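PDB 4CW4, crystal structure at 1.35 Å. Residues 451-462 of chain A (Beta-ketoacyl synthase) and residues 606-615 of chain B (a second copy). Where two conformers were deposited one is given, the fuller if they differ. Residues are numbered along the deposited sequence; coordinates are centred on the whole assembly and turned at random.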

# COMPACT_ATOMS: atom_id res chain seq x y z
N SER A 451 -19.28 -18.84 7.69
CA SER A 451 -19.68 -19.91 8.58
C SER A 451 -19.43 -21.28 7.96
O SER A 451 -19.04 -22.21 8.65
CB SER A 451 -21.14 -19.76 9.03
OG SER A 451 -22.07 -19.95 7.97
N GLU A 452 -19.62 -21.40 6.65
CA GLU A 452 -19.34 -22.67 5.98
C GLU A 452 -17.85 -23.02 6.08
O GLU A 452 -17.51 -24.17 6.34
CB GLU A 452 -19.78 -22.64 4.52
CG GLU A 452 -19.49 -23.93 3.82
CD GLU A 452 -20.26 -24.08 2.54
OE1 GLU A 452 -20.79 -23.07 2.03
OE2 GLU A 452 -20.35 -25.22 2.04
N ILE A 453 -16.97 -22.05 5.88
CA ILE A 453 -15.54 -22.31 6.06
C ILE A 453 -15.22 -22.75 7.49
O ILE A 453 -14.54 -23.74 7.71
CB ILE A 453 -14.72 -21.06 5.73
CG1 ILE A 453 -14.80 -20.77 4.24
CG2 ILE A 453 -13.27 -21.22 6.16
CD1 ILE A 453 -14.37 -19.36 3.86
N LEU A 454 -15.69 -21.99 8.48
CA LEU A 454 -15.37 -22.35 9.86
C LEU A 454 -15.94 -23.71 10.25
O LEU A 454 -15.29 -24.51 10.91
CB LEU A 454 -15.87 -21.28 10.83
CG LEU A 454 -15.30 -19.88 10.62
CD1 LEU A 454 -15.97 -18.89 11.56
CD2 LEU A 454 -13.79 -19.86 10.79
N ASP A 455 -17.17 -23.97 9.83
CA ASP A 455 -17.81 -25.24 10.12
C ASP A 455 -17.04 -26.40 9.51
O ASP A 455 -16.85 -27.45 10.14
CB ASP A 455 -19.24 -25.22 9.58
CG ASP A 455 -20.10 -26.30 10.17
OD1 ASP A 455 -20.14 -26.47 11.41
OD2 ASP A 455 -20.76 -26.98 9.36
N ARG A 456 -16.57 -26.24 8.28
CA ARG A 456 -15.88 -27.33 7.61
C ARG A 456 -14.45 -27.55 8.13
O ARG A 456 -13.98 -28.70 8.19
CB ARG A 456 -15.89 -27.10 6.10
CG ARG A 456 -17.29 -27.16 5.51
CD ARG A 456 -17.23 -27.07 4.00
NE ARG A 456 -16.47 -28.19 3.45
CZ ARG A 456 -15.95 -28.23 2.24
NH1 ARG A 456 -16.08 -27.21 1.41
NH2 ARG A 456 -15.26 -29.30 1.85
N VAL A 457 -13.77 -26.49 8.55
CA VAL A 457 -12.48 -26.65 9.20
C VAL A 457 -12.68 -27.28 10.58
O VAL A 457 -11.93 -28.18 10.97
CB VAL A 457 -11.73 -25.31 9.30
CG1 VAL A 457 -10.50 -25.45 10.16
CG2 VAL A 457 -11.35 -24.84 7.91
N ALA A 458 -13.70 -26.84 11.32
CA ALA A 458 -14.02 -27.48 12.59
C ALA A 458 -14.22 -28.98 12.43
O ALA A 458 -13.72 -29.77 13.23
CB ALA A 458 -15.27 -26.85 13.19
N SER A 459 -14.94 -29.37 11.39
CA SER A 459 -15.22 -30.78 11.20
C SER A 459 -13.92 -31.53 10.92
O SER A 459 -13.68 -32.59 11.50
CB SER A 459 -16.22 -30.96 10.06
OG SER A 459 -16.50 -32.32 9.88
N ALA A 460 -13.08 -30.96 10.07
CA ALA A 460 -11.81 -31.59 9.74
C ALA A 460 -10.95 -31.82 10.98
O ALA A 460 -10.27 -32.84 11.07
CB ALA A 460 -11.05 -30.76 8.71
N PHE A 461 -10.97 -30.89 11.94
CA PHE A 461 -10.10 -30.99 13.11
C PHE A 461 -10.85 -31.53 14.34
O PHE A 461 -10.30 -31.56 15.44
CB PHE A 461 -9.44 -29.64 13.39
CG PHE A 461 -8.37 -29.29 12.39
CD1 PHE A 461 -7.07 -29.71 12.57
CD2 PHE A 461 -8.68 -28.58 11.24
CE1 PHE A 461 -6.09 -29.41 11.64
CE2 PHE A 461 -7.70 -28.29 10.29
CZ PHE A 461 -6.41 -28.71 10.50
N GLY A 462 -12.09 -31.96 14.16
CA GLY A 462 -12.83 -32.58 15.24
C GLY A 462 -13.20 -31.61 16.34
O GLY A 462 -13.26 -32.00 17.51
N ASP B 606 -14.58 -24.58 -7.68
CA ASP B 606 -15.80 -24.95 -6.98
C ASP B 606 -15.46 -25.17 -5.51
O ASP B 606 -14.87 -26.17 -5.14
CB ASP B 606 -16.38 -26.22 -7.59
CG ASP B 606 -17.55 -26.80 -6.79
OD1 ASP B 606 -18.09 -26.10 -5.91
OD2 ASP B 606 -17.94 -27.95 -7.06
N GLU B 607 -15.84 -24.23 -4.66
CA GLU B 607 -15.42 -24.24 -3.27
C GLU B 607 -15.96 -25.46 -2.52
O GLU B 607 -15.35 -25.93 -1.57
CB GLU B 607 -15.82 -22.92 -2.60
CG GLU B 607 -15.30 -21.72 -3.43
CD GLU B 607 -15.62 -20.33 -2.89
OE1 GLU B 607 -15.25 -20.01 -1.75
OE2 GLU B 607 -16.20 -19.54 -3.66
N HIS B 608 -17.09 -26.00 -2.98
CA HIS B 608 -17.66 -27.15 -2.30
C HIS B 608 -16.82 -28.42 -2.55
O HIS B 608 -16.95 -29.38 -1.81
CB HIS B 608 -19.14 -27.32 -2.67
CG HIS B 608 -19.98 -26.13 -2.31
ND1 HIS B 608 -20.40 -25.20 -3.24
CD2 HIS B 608 -20.44 -25.70 -1.11
CE1 HIS B 608 -21.10 -24.26 -2.63
NE2 HIS B 608 -21.15 -24.55 -1.34
N ALA B 609 -15.93 -28.38 -3.54
CA ALA B 609 -15.04 -29.50 -3.85
C ALA B 609 -13.66 -29.36 -3.21
O ALA B 609 -12.80 -30.21 -3.42
CB ALA B 609 -14.89 -29.67 -5.35
N ILE B 610 -13.43 -28.29 -2.47
CA ILE B 610 -12.23 -28.19 -1.66
C ILE B 610 -12.38 -29.24 -0.57
O ILE B 610 -13.45 -29.38 0.03
CB ILE B 610 -12.06 -26.77 -1.05
CG1 ILE B 610 -11.82 -25.75 -2.17
CG2 ILE B 610 -10.90 -26.75 -0.07
CD1 ILE B 610 -11.85 -24.30 -1.74
N GLU B 611 -11.32 -30.01 -0.34
CA GLU B 611 -11.31 -31.02 0.71
C GLU B 611 -10.33 -30.60 1.78
O GLU B 611 -9.17 -30.35 1.48
CB GLU B 611 -10.88 -32.36 0.12
CG GLU B 611 -11.79 -32.86 -0.98
CD GLU B 611 -11.23 -34.07 -1.69
OE1 GLU B 611 -10.96 -35.07 -1.00
OE2 GLU B 611 -11.04 -34.01 -2.93
N VAL B 612 -10.80 -30.52 3.02
CA VAL B 612 -9.97 -30.16 4.15
C VAL B 612 -9.86 -31.34 5.09
O VAL B 612 -10.88 -31.88 5.51
CB VAL B 612 -10.54 -28.95 4.92
CG1 VAL B 612 -9.61 -28.59 6.07
CG2 VAL B 612 -10.73 -27.75 4.00
N SER B 613 -8.64 -31.74 5.42
CA SER B 613 -8.40 -32.68 6.50
C SER B 613 -7.40 -32.11 7.50
O SER B 613 -6.91 -31.00 7.36
CB SER B 613 -7.87 -34.03 5.97
OG SER B 613 -6.51 -33.94 5.58
N ALA B 614 -7.09 -32.89 8.53
CA ALA B 614 -6.11 -32.49 9.52
C ALA B 614 -4.68 -32.61 9.00
O ALA B 614 -3.74 -32.17 9.66
CB ALA B 614 -6.27 -33.31 10.80
N GLU B 615 -4.51 -33.19 7.81
CA GLU B 615 -3.19 -33.36 7.19
C GLU B 615 -2.95 -32.49 5.95
O GLU B 615 -1.80 -32.15 5.66
CB GLU B 615 -2.96 -34.82 6.79
CG GLU B 615 -2.87 -35.78 7.97
CD GLU B 615 -4.23 -36.09 8.57
OE1 GLU B 615 -5.18 -36.36 7.79
OE2 GLU B 615 -4.35 -36.06 9.81
O HOH W 1 -13.54 -31.08 3.84
O HOH W 2 -9.47 -34.66 9.12

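An arginine on the flank of a helix is well suited to reading the backbone of a neighbouring chain, because its guanidinium offers several N-H groups in one plane to backbone carbonyl oxygens, which are present whatever the side chains. The contact between these two stretches, from two copies of a beta-ketoacyl synthase, is a compact example. Arg A456 points its CA-to-CB bond toward chain B, and its NH2 donates to Ile B610 O at 2.6 Å, the shortest contact between the stretches. From the same group, NH1 reaches Glu B607 O at 3.3 Å, a weak hydrogen bond. Both acceptors lie near the guanidinium plane, at its edge, where the N-H bonds are directed. Glu B607 O also receives the backbone N-H of Ile B610 at 3.2 Å (Ile B610 N to Glu B607 O), so the weak bond falls on a carbonyl already engaged in the local turn. That turn, a 3-10 segment over residues 607-609, is steadied at its start by Asp B606, whose OD1 accepts from His B608 N at 3.1 Å.

Water extends the polar network along chain B. Water 1 accepts from Arg A456 NH2 at 3.2 Å and from Val B612 N at 2.9 Å, linking the arginine to the short strand at 611-612. Water 2 makes a second bridge near the end of the helix: it donates to Ala A460 O at 2.8 Å and accepts from Ala B614 N at 3.0 Å. Here two backbone groups too far apart to bond directly, Ala A460 O and Ala B614 N, are joined through solvent.

One turn back along the helix from the arginine, Glu A452 also points toward chain B. Its OE2 approaches His B608 CD2 to 3.2 Å, near the plane of the imidazole and at its edge, so the carboxylate meets a polarised ring C-H.

The apolar packing gathers at the other end. The helix places Glu A452, Arg A456 and Ala A460 at intervals of four residues, and this spacing brings all three to the same side. The backbones come close at Ala A460, whose CA lies 4.8 Å from the CA of Ser B613. The small methyl side chain suits this approach: Ala A460 CB sits 3.4 Å from Val B612 O and 3.7 Å from Val B612 CG1. The CA-to-CB bond of Val B612 points toward the helix, while that of its strand neighbour Glu B611 points away, the usual alternation of an extended backbone.

Phe A461 starts out sideways, but its ring end comes nearer to chain B. Ala B614 CA lies 4.2 Å from the centroid of the Phe A461 ring, in an off-centre CH-pi contact, and Phe A461 CE1 packs 4.0 Å from Ala B614 CB. Beyond it, Gly A462 leaves helical geometry with positive phi in a Schellman motif, a conformation that glycine readily adopts. Between the two stretches, 448 Å² is buried, both sides summed, with directed polar bonds and close apolar packing along the helix.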